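Local coordinates for Xaa-Pro dipeptidase (Mycobacterium tuberculosis, PDB 5E2C), which is probably a metal-dependent aminopeptidase of the prolidase family, the chain here being its N-terminal creatinase/prolidase-type domain without the peptidase domain, at residues R4-L8 with R29-G33; S23-N27 with E96-V100. All coordinates share one frame; numbering follows the deposited sequence. Where two conformers were deposited one is given.

Contact 1. Residues R4-L8 with R29-G33; sequences RRDKL and RYLSG
Tyr30, on helix 25-32, meets Arg4 of helix 3-14 twice, with its ring and with its backbone carbonyl. The guanidinium of Arg4 lies flat over one face of the phenol ring, centres 4.1 Å apart and planes only 8° from parallel, a flat guanidinium-on-ring stack that Arg4 CD extends by a CH-pi contact 3.7 Å from the ring centroid. The Arg4 chain, extended from CG to NE, runs over the ring and delivers NH1 to the carbonyl: Arg4 NH1 donates to Tyr30 O at 2.8 Å, nearly straight at 167°, within the guanidinium plane and on a carbonyl lone pair. Stack and bond together fix the rotation of the group. Arg130 makes a cation-pi contact with Tyr30.

Leu31 next contributes both its side chain and its carbonyl. Leu31 CD1 lies 3.7 Å from Leu8 CD2, the two leucines crossing at about a right angle. Arg5 bends at chi3 (-61°), turning its guanidinium edge to the helix end, where NH2 donates to Leu31 O at 2.9 Å. The same NH2 gives a 2.9 Å bond to a water that in turn donates to Ser32 O, so Arg5 NH2 holds Leu31 O directly and Ser32 O through the water. A salt bridge from Arg5 NH1 to Asp68 holds the other end of the guanidinium. Gly33, with positive phi, ends the helix, its N bonded to Arg29 O.

Helix 3-14 thus packs against the C-terminal turn of helix 25-32, and Leu8 and Leu31 both reach the central sheet, touching Ile22 on strand 19-22 and, respectively, Val43 and Leu41 on strand 40-44.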
loop_
_atom_site.group_PDB
_atom_site.type_symbol
_atom_site.label_atom_id
_atom_site.label_comp_id
_atom_site.label_asym_id
_atom_site.label_seq_id
_atom_site.Cartn_x
_atom_site.Cartn_y
_atom_site.Cartn_z
ATOM N N ARG A 4 19.093 -11.050 15.617
ATOM C CA ARG A 4 18.512 -10.665 14.337
ATOM C C ARG A 4 18.381 -9.157 14.304
ATOM O O ARG A 4 18.711 -8.523 13.306
ATOM C CB ARG A 4 17.148 -11.326 14.122
ATOM C CG ARG A 4 17.235 -12.816 13.858
ATOM C CD ARG A 4 15.864 -13.443 13.954
ATOM N NE ARG A 4 15.923 -14.875 13.738
ATOM C CZ ARG A 4 14.862 -15.673 13.660
ATOM N NH1 ARG A 4 13.633 -15.193 13.781
ATOM N NH2 ARG A 4 15.044 -16.976 13.452
ATOM N N ARG A 5 17.905 -8.574 15.396
ATOM C CA ARG A 5 17.746 -7.114 15.421
ATOM C C ARG A 5 19.107 -6.452 15.329
ATOM O O ARG A 5 19.246 -5.429 14.687
ATOM C CB ARG A 5 16.984 -6.628 16.650
ATOM C CG ARG A 5 15.518 -7.043 16.608
ATOM C CD ARG A 5 14.624 -6.328 17.610
ATOM N NE ARG A 5 14.988 -6.537 19.012
ATOM C CZ ARG A 5 14.502 -7.493 19.812
ATOM N NH1 ARG A 5 14.916 -7.551 21.078
ATOM N NH2 ARG A 5 13.651 -8.414 19.364
ATOM N N ASP A 6 20.119 -7.036 15.956
ATOM C CA ASP A 6 21.476 -6.475 15.833
ATOM C C ASP A 6 22.003 -6.534 14.389
ATOM O O ASP A 6 22.638 -5.583 13.915
ATOM C CB ASP A 6 22.448 -7.181 16.785
ATOM C CG ASP A 6 22.244 -6.780 18.248
ATOM O OD1 ASP A 6 21.475 -5.840 18.545
ATOM O OD2 ASP A 6 22.869 -7.418 19.115
ATOM N N LYS A 7 21.750 -7.625 13.681
ATOM C CA LYS A 7 22.142 -7.685 12.265
ATOM C C LYS A 7 21.383 -6.620 11.472
ATOM O O LYS A 7 21.957 -5.976 10.592
ATOM C CB LYS A 7 21.907 -9.065 11.664
ATOM C CG LYS A 7 22.835 -10.122 12.216
ATOM C CD LYS A 7 22.666 -11.441 11.498
ATOM C CE LYS A 7 23.796 -12.405 11.827
ATOM N NZ LYS A 7 23.949 -12.625 13.291
ATOM N N LEU A 8 20.102 -6.426 11.781
ATOM C CA LEU A 8 19.316 -5.384 11.120
ATOM C C LEU A 8 19.909 -3.994 11.357
ATOM O O LEU A 8 20.012 -3.209 10.420
ATOM C CB LEU A 8 17.855 -5.403 11.559
ATOM C CG LEU A 8 16.950 -4.384 10.873
ATOM C CD1 LEU A 8 16.934 -4.613 9.373
ATOM C CD2 LEU A 8 15.540 -4.444 11.447
ATOM N N ARG A 29 7.415 -10.589 12.842
ATOM C CA ARG A 29 7.561 -11.878 13.507
ATOM C C ARG A 29 9.030 -12.322 13.557
ATOM O O ARG A 29 9.520 -12.768 14.602
ATOM C CB ARG A 29 6.702 -12.927 12.797
ATOM C CG ARG A 29 6.540 -14.226 13.564
ATOM C CD ARG A 29 5.504 -15.129 12.910
ATOM N NE ARG A 29 5.944 -15.611 11.602
ATOM C CZ ARG A 29 5.372 -15.298 10.440
ATOM N NH1 ARG A 29 4.316 -14.491 10.395
ATOM N NH2 ARG A 29 5.865 -15.794 9.314
ATOM N N TYR A 30 9.735 -12.178 12.434
ATOM C CA TYR A 30 11.151 -12.574 12.341
ATOM C C TYR A 30 12.011 -11.852 13.379
ATOM O O TYR A 30 12.857 -12.466 14.044
ATOM C CB TYR A 30 11.672 -12.305 10.928
ATOM C CG TYR A 30 13.108 -12.674 10.725
ATOM C CD1 TYR A 30 13.488 -14.004 10.643
ATOM C CD2 TYR A 30 14.092 -11.697 10.644
ATOM C CE1 TYR A 30 14.812 -14.351 10.468
ATOM C CE2 TYR A 30 15.425 -12.034 10.452
ATOM C CZ TYR A 30 15.776 -13.366 10.379
ATOM O OH TYR A 30 17.093 -13.709 10.206
ATOM N N LEU A 31 11.758 -10.550 13.544
ATOM C CA LEU A 31 12.550 -9.716 14.403
ATOM C C LEU A 31 12.159 -9.695 15.872
ATOM O O LEU A 31 12.960 -9.285 16.693
ATOM C CB LEU A 31 12.515 -8.261 13.889
ATOM C CG LEU A 31 13.114 -8.089 12.489
ATOM C CD1 LEU A 31 12.712 -6.731 11.938
ATOM C CD2 LEU A 31 14.616 -8.234 12.524
ATOM N N SER A 32 10.931 -10.084 16.193
ATOM C CA SER A 32 10.418 -9.900 17.550
ATOM C C SER A 32 9.821 -11.159 18.169
ATOM O O SER A 32 9.639 -11.200 19.372
ATOM C CB SER A 32 9.347 -8.821 17.560
ATOM O OG SER A 32 8.143 -9.303 16.981
ATOM N N GLY A 33 9.477 -12.141 17.357
ATOM C CA GLY A 33 8.753 -13.320 17.846
ATOM C C GLY A 33 7.251 -13.102 18.003
ATOM O O GLY A 33 6.499 -14.042 18.301
HETATM O O HOH W 1 11.719 -9.996 20.806
#

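Contact 2. Residues S23-N27 with E96-V100; sequences SDLIN and ESHVV
Glu96 points its carboxylate at the N-terminal end of helix 25-32, where Asp24 is the N-cap, in the alpha/beta fold, built on a mixed sheet, of the creatinase/prolidase N-terminal domain. Extended beyond CG, the glutamate spans the gap between two loops that follow the neighbouring parallel strands 19-22 and 92-95. Ser23 N and Asp24 N reach Glu96 OE1 from opposite faces of its plane, at 2.7 and 2.8 Å. The other oxygen, OE2, is met on its syn side by Asn27 ND2 at 2.8 Å, with amide and carboxylate planes turned against each other; Asn27 ND2 also bonds Glu127. Three N-H groups therefore grip this buried carboxylate and probably favour its ionised form.

Asp24 and His98 cross at about a right angle, their planes 44° apart. With CG anti to the backbone N (chi1 -178°), Asp24 sends OD1 to cap Ile26 N and OD2 to the imidazole, while Ser123 holds His98 ND1. Alongside, Val99 CG1 packs 3.7 Å from Ser23 CB. Ser97 and Val100 also hydrogen-bond the second subunit. The histidine bond is almost perfectly straight: His98 NE2 donates in its ring plane to the anti lone pair of Asp24 OD2, 2.8 Å away at 177°.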
loop_
_atom_site.group_PDB
_atom_site.type_symbol
_atom_site.label_atom_id
_atom_site.label_comp_id
_atom_site.label_asym_id
_atom_site.label_seq_id
_atom_site.Cartn_x
_atom_site.Cartn_y
_atom_site.Cartn_z
ATOM N N SER A 23 6.672 -3.005 9.035
ATOM C CA SER A 23 5.211 -3.106 8.918
ATOM C C SER A 23 4.721 -4.471 8.372
ATOM O O SER A 23 3.539 -4.821 8.544
ATOM C CB SER A 23 4.679 -1.998 8.004
ATOM O OG SER A 23 5.009 -0.695 8.486
ATOM N N ASP A 24 5.593 -5.186 7.667
ATOM C CA ASP A 24 5.276 -6.512 7.096
ATOM C C ASP A 24 5.280 -7.491 8.265
ATOM O O ASP A 24 6.275 -7.614 8.965
ATOM C CB ASP A 24 6.330 -6.861 6.018
ATOM C CG ASP A 24 6.081 -8.205 5.324
ATOM O OD1 ASP A 24 5.592 -9.147 5.967
ATOM O OD2 ASP A 24 6.404 -8.335 4.127
ATOM N N LEU A 25 4.160 -8.162 8.496
ATOM C CA LEU A 25 4.032 -9.050 9.641
ATOM C C LEU A 25 5.022 -10.227 9.642
ATOM O O LEU A 25 5.462 -10.650 10.708
ATOM C CB LEU A 25 2.598 -9.545 9.777
ATOM C CG LEU A 25 1.573 -8.439 10.038
ATOM C CD1 LEU A 25 0.194 -9.067 10.116
ATOM C CD2 LEU A 25 1.893 -7.641 11.298
ATOM N N ILE A 26 5.420 -10.701 8.458
ATOM C CA ILE A 26 6.464 -11.713 8.361
ATOM C C ILE A 26 7.749 -11.170 8.969
ATOM O O ILE A 26 8.425 -11.844 9.721
ATOM C CB ILE A 26 6.712 -12.150 6.893
ATOM C CG1 ILE A 26 5.473 -12.845 6.333
ATOM C CG2 ILE A 26 7.910 -13.084 6.805
ATOM C CD1 ILE A 26 5.527 -13.083 4.829
ATOM N N ASN A 27 8.081 -9.923 8.656
ATOM C CA ASN A 27 9.294 -9.326 9.182
ATOM C C ASN A 27 9.208 -8.941 10.654
ATOM O O ASN A 27 10.214 -9.005 11.390
ATOM C CB ASN A 27 9.666 -8.125 8.317
ATOM C CG ASN A 27 10.100 -8.549 6.935
ATOM O OD1 ASN A 27 10.489 -9.714 6.714
ATOM N ND2 ASN A 27 10.042 -7.625 5.999
ATOM N N GLU A 96 8.537 0.266 4.915
ATOM C CA GLU A 96 8.382 -0.788 3.930
ATOM C C GLU A 96 7.325 -0.410 2.896
ATOM O O GLU A 96 6.124 -0.630 3.060
ATOM C CB GLU A 96 8.093 -2.115 4.619
ATOM C CG GLU A 96 9.256 -2.573 5.469
ATOM C CD GLU A 96 9.009 -3.896 6.161
ATOM O OE1 GLU A 96 8.008 -3.984 6.898
ATOM O OE2 GLU A 96 9.837 -4.824 5.989
ATOM N N SER A 97 7.801 0.180 1.818
ATOM C CA SER A 97 6.941 0.634 0.743
ATOM C C SER A 97 6.206 -0.488 0.017
ATOM O O SER A 97 5.226 -0.219 -0.663
ATOM C CB SER A 97 7.759 1.485 -0.252
ATOM O OG SER A 97 8.820 0.725 -0.774
ATOM N N HIS A 98 6.636 -1.744 0.184
ATOM C CA HIS A 98 5.939 -2.878 -0.417
ATOM C C HIS A 98 4.638 -3.255 0.302
ATOM O O HIS A 98 3.823 -4.002 -0.241
ATOM C CB HIS A 98 6.856 -4.105 -0.545
ATOM C CG HIS A 98 7.078 -4.839 0.742
ATOM N ND1 HIS A 98 7.940 -4.398 1.718
ATOM C CD2 HIS A 98 6.539 -5.995 1.211
ATOM C CE1 HIS A 98 7.930 -5.249 2.733
ATOM N NE2 HIS A 98 7.082 -6.223 2.452
ATOM N N VAL A 99 4.439 -2.724 1.502
ATOM C CA VAL A 99 3.234 -3.021 2.256
ATOM C C VAL A 99 2.482 -1.783 2.778
ATOM O O VAL A 99 1.265 -1.814 2.874
ATOM C CB VAL A 99 3.558 -4.008 3.394
ATOM C CG1 VAL A 99 4.075 -3.291 4.620
ATOM C CG2 VAL A 99 2.329 -4.836 3.727
ATOM N N VAL A 100 3.178 -0.697 3.096
ATOM C CA VAL A 100 2.507 0.527 3.559
ATOM C C VAL A 100 1.673 1.104 2.392
ATOM O O VAL A 100 2.164 1.238 1.268
ATOM C CB VAL A 100 3.517 1.563 4.116
ATOM C CG1 VAL A 100 2.855 2.912 4.426
ATOM C CG2 VAL A 100 4.240 1.019 5.343
HETATM O O HOH W 2 7.165 0.293 7.292
#

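In the fold
Helix 25-32 is held at its two ends: contact 2 secures the N-terminal cap and contact 1 the last turn, with centres about 14 Å apart. Contact 1 is a helix-to-helix packing, mostly buried, in which leucines face the sheet while arginines reach backbone carbonyls, donors meeting the acceptor-rich end of a helix. In contact 2 the polarity is reversed, since the carboxylate of Glu96 receives backbone N-H groups just before the same helix, joined by side-chain donors, and the partner is a loop after strand 92-95. That contact is partly buried and lies beside the second subunit, whereas no other chain of the assembly touches the segments of contact 1.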